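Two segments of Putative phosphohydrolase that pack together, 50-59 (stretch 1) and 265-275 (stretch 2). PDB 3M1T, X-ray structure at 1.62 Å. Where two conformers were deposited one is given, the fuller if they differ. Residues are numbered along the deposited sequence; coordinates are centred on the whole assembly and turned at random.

Stretch 1 50-59: ARVLRLANSA
Stretch 2 265-275: GQGMEMGKQLA

The most unusual feature of this contact is that a single arginine, Arg54, gathers the last three residues of the chain around its guanidinium group. Its NE donates a hydrogen bond to Gln273 O at 2.7 Å, with an N-H...O angle of 154°, and its NH2 donates another to Leu274 O at 2.6 Å and 162°. Both carbonyls lie at the edge of the guanidinium, near its plane, where the N-H bonds point. The C-terminal carboxylate of Ala275 instead lies over one face: Arg54 NH2 and Ala275 OXT form a long salt bridge of 4.0 Å, a matter of charge alone, since no N-H is directed at that oxygen. Arginine suits the place because it can offer two donors to neighbouring backbone carbonyls while its positive charge lies near the terminal carboxylate. Its CA-to-CB bond points toward stretch 2, and the side chain continues with chi1 m, chi2 t, chi3 m and chi4 -77°.

Stretch 1 is helical from Ala50 to Ala56, continuing a helix that begins earlier, with phi/psi near -60/-40; residues 57-59 leave it, and Ala59 takes a positive phi of 46°. Stretch 2 starts at Gly265, the N-cap residue, whose phi/psi of 95/-18 calls for glycine, because a CB would be jammed against the preceding carbonyl oxygen. A helix follows from Gln266, with Glu269 N bonding back to Gly265 O at 3.0 Å. The register runs in opposite order along the two stretches: Arg51 CA lies 6.2 Å from Leu274 CA, Arg54 CA 5.9 Å from Gln273 CA, and Leu55 CA 5.9 Å from Met270 CA. Together the two stretches bury 520 Å².

Beside the polar cluster lies an apolar patch. Leu55 (chi1 m, chi2 t) starts sideways, but its end comes nearer, placing CD2 3.6 Å from Leu274 CD2 and 4.2 Å from Met270 CB. Leu274 has the same m, t rotamer; its CA-to-CB bond points away, yet its branched end returns to the contact. Leucine suits both positions, its compact methyl groups filling space without leaving a polar atom unsatisfied. Leu274 CD2 also lies 4.0 Å from Arg51 CD, so the aliphatic part of that arginine, with chi1 and chi2 both t, extends the greasy surface. Met270 is a selenomethionine with chi angles m, t and p; the near part of its side chain places CG 3.8 Å from Ser58 CB.

Where stretch 1 leaves its helix, the CA-to-CB bond of Ser58 (chi1 m) points toward stretch 2. Its OG donates a hydrogen bond to Arg54 O at 3.2 Å, satisfying itself within its own stretch, and lies 3.1 Å from Gln273 CG. The short side chain of Ser58 fits against Met270 CG and Gln273 CG. The CA-to-CB bond of Gln273, with chi1 and chi2 both m, points toward stretch 1, and the residue supplies methylene surface beside Ser58, while its backbone carbonyl serves Arg54.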

# COMPACT_ATOMS: atom_id res chain seq x y z
N ALA A 50 -3.34 -20.03 3.08
CA ALA A 50 -2.08 -20.47 2.49
C ALA A 50 -1.27 -19.27 2.02
O ALA A 50 -0.05 -19.25 2.19
CB ALA A 50 -2.31 -21.43 1.33
N ARG A 51 -1.95 -18.29 1.43
CA ARG A 51 -1.28 -17.07 0.97
C ARG A 51 -0.71 -16.30 2.15
O ARG A 51 0.40 -15.79 2.08
CB ARG A 51 -2.24 -16.19 0.16
CG ARG A 51 -1.58 -14.93 -0.42
CD ARG A 51 -2.58 -14.03 -1.15
NE ARG A 51 -3.35 -14.83 -2.10
CZ ARG A 51 -4.68 -14.93 -2.15
NH1 ARG A 51 -5.52 -14.25 -1.33
NH2 ARG A 51 -5.18 -15.74 -3.07
N VAL A 52 -1.48 -16.20 3.24
CA VAL A 52 -1.00 -15.54 4.46
C VAL A 52 0.29 -16.21 4.95
O VAL A 52 1.29 -15.53 5.26
CB VAL A 52 -2.08 -15.55 5.57
CG1 VAL A 52 -1.55 -15.06 6.88
CG2 VAL A 52 -3.25 -14.71 5.12
N LEU A 53 0.28 -17.53 4.99
CA LEU A 53 1.44 -18.24 5.49
C LEU A 53 2.66 -18.12 4.57
O LEU A 53 3.80 -18.03 5.05
CB LEU A 53 1.10 -19.71 5.76
CG LEU A 53 0.18 -19.95 6.96
CD1 LEU A 53 -0.17 -21.44 7.07
CD2 LEU A 53 0.79 -19.44 8.27
N ARG A 54 2.46 -18.08 3.26
CA ARG A 54 3.58 -17.82 2.34
C ARG A 54 4.21 -16.46 2.57
O ARG A 54 5.44 -16.31 2.49
CB ARG A 54 3.11 -17.89 0.89
CG ARG A 54 2.83 -19.33 0.41
CD ARG A 54 2.85 -19.43 -1.09
NE ARG A 54 1.82 -18.62 -1.76
CZ ARG A 54 0.52 -18.96 -1.84
NH1 ARG A 54 0.07 -20.05 -1.26
NH2 ARG A 54 -0.33 -18.19 -2.51
N LEU A 55 3.36 -15.46 2.82
CA LEU A 55 3.88 -14.13 3.17
C LEU A 55 4.60 -14.17 4.50
O LEU A 55 5.65 -13.54 4.64
CB LEU A 55 2.76 -13.09 3.22
CG LEU A 55 2.11 -12.77 1.87
CD1 LEU A 55 1.04 -11.70 2.06
CD2 LEU A 55 3.11 -12.30 0.83
N ALA A 56 4.06 -14.91 5.45
CA ALA A 56 4.64 -15.00 6.77
C ALA A 56 5.97 -15.75 6.74
O ALA A 56 6.80 -15.53 7.61
CB ALA A 56 3.71 -15.69 7.73
N ASN A 57 6.16 -16.64 5.77
CA ASN A 57 7.43 -17.35 5.64
C ASN A 57 8.51 -16.67 4.76
O ASN A 57 9.57 -17.24 4.56
CB ASN A 57 7.16 -18.79 5.16
CG ASN A 57 6.46 -19.62 6.22
OD1 ASN A 57 6.92 -19.70 7.36
ND2 ASN A 57 5.34 -20.23 5.86
N SER A 58 8.24 -15.47 4.26
CA SER A 58 9.24 -14.75 3.48
C SER A 58 10.40 -14.16 4.30
O SER A 58 11.37 -13.66 3.72
CB SER A 58 8.57 -13.66 2.67
OG SER A 58 7.75 -14.26 1.69
N ALA A 59 10.32 -14.23 5.64
CA ALA A 59 11.34 -13.63 6.58
C ALA A 59 11.77 -12.19 6.24
O ALA A 59 10.97 -11.25 6.30
CB ALA A 59 12.56 -14.54 6.74
N GLY A 265 14.65 -5.28 -0.92
CA GLY A 265 14.35 -6.52 -1.66
C GLY A 265 13.39 -7.49 -0.99
O GLY A 265 12.87 -8.40 -1.64
N GLN A 266 13.19 -7.35 0.31
CA GLN A 266 12.31 -8.21 1.06
C GLN A 266 10.87 -8.07 0.55
O GLN A 266 10.09 -9.01 0.67
CB GLN A 266 12.34 -7.89 2.55
CG GLN A 266 13.62 -8.29 3.26
CD GLN A 266 13.66 -7.90 4.74
OE1 GLN A 266 12.67 -7.44 5.32
NE2 GLN A 266 14.83 -8.07 5.34
N GLY A 267 10.52 -6.88 0.05
CA GLY A 267 9.18 -6.67 -0.51
C GLY A 267 9.03 -7.39 -1.84
O GLY A 267 8.02 -8.07 -2.09
N MSE A 268 10.05 -7.29 -2.68
CA MSE A 268 10.05 -8.01 -3.94
C MSE A 268 9.92 -9.52 -3.72
O MSE A 268 9.23 -10.19 -4.49
CB MSE A 268 11.32 -7.71 -4.76
CG MSE A 268 11.46 -6.22 -5.10
SE MSE A 268 10.11 -5.38 -6.27
CE MSE A 268 9.92 -6.70 -7.70
N GLU A 269 10.59 -10.03 -2.68
CA GLU A 269 10.51 -11.45 -2.35
C GLU A 269 9.09 -11.80 -1.89
O GLU A 269 8.60 -12.89 -2.19
CB GLU A 269 11.47 -11.83 -1.23
CG GLU A 269 11.19 -13.22 -0.68
CD GLU A 269 11.40 -14.32 -1.73
OE1 GLU A 269 12.24 -14.11 -2.65
OE2 GLU A 269 10.75 -15.39 -1.62
N MSE A 270 8.46 -10.90 -1.13
CA MSE A 270 7.06 -11.11 -0.72
C MSE A 270 6.14 -11.18 -1.93
O MSE A 270 5.27 -12.06 -2.00
CB MSE A 270 6.58 -10.07 0.27
CG MSE A 270 7.11 -10.30 1.67
SE MSE A 270 6.72 -8.78 2.80
CE MSE A 270 4.95 -9.39 3.23
N GLY A 271 6.36 -10.29 -2.89
CA GLY A 271 5.59 -10.28 -4.13
C GLY A 271 5.69 -11.60 -4.88
O GLY A 271 4.69 -12.09 -5.42
N LYS A 272 6.87 -12.20 -4.90
CA LYS A 272 7.06 -13.48 -5.57
C LYS A 272 6.34 -14.65 -4.85
O LYS A 272 6.10 -15.70 -5.46
CB LYS A 272 8.57 -13.77 -5.74
CG LYS A 272 9.23 -12.81 -6.75
CD LYS A 272 10.73 -13.09 -7.03
CE LYS A 272 11.37 -11.90 -7.76
N GLN A 273 6.05 -14.50 -3.57
CA GLN A 273 5.39 -15.53 -2.80
C GLN A 273 3.88 -15.51 -2.96
O GLN A 273 3.20 -16.42 -2.48
CB GLN A 273 5.73 -15.39 -1.31
CG GLN A 273 7.17 -15.68 -0.97
CD GLN A 273 7.52 -17.14 -1.19
OE1 GLN A 273 8.68 -17.48 -1.41
NE2 GLN A 273 6.52 -18.01 -1.12
N LEU A 274 3.33 -14.50 -3.63
CA LEU A 274 1.87 -14.39 -3.69
C LEU A 274 1.20 -15.53 -4.48
O LEU A 274 0.15 -16.09 -4.04
CB LEU A 274 1.44 -13.03 -4.25
CG LEU A 274 1.70 -11.93 -3.22
CD1 LEU A 274 1.47 -10.60 -3.87
CD2 LEU A 274 0.84 -12.04 -1.97
N ALA A 275 1.80 -15.87 -5.62
CA ALA A 275 1.24 -16.85 -6.55
C ALA A 275 1.23 -18.25 -5.92
O ALA A 275 2.04 -18.56 -5.03
CB ALA A 275 2.04 -16.86 -7.87
OXT ALA A 275 0.40 -19.10 -6.29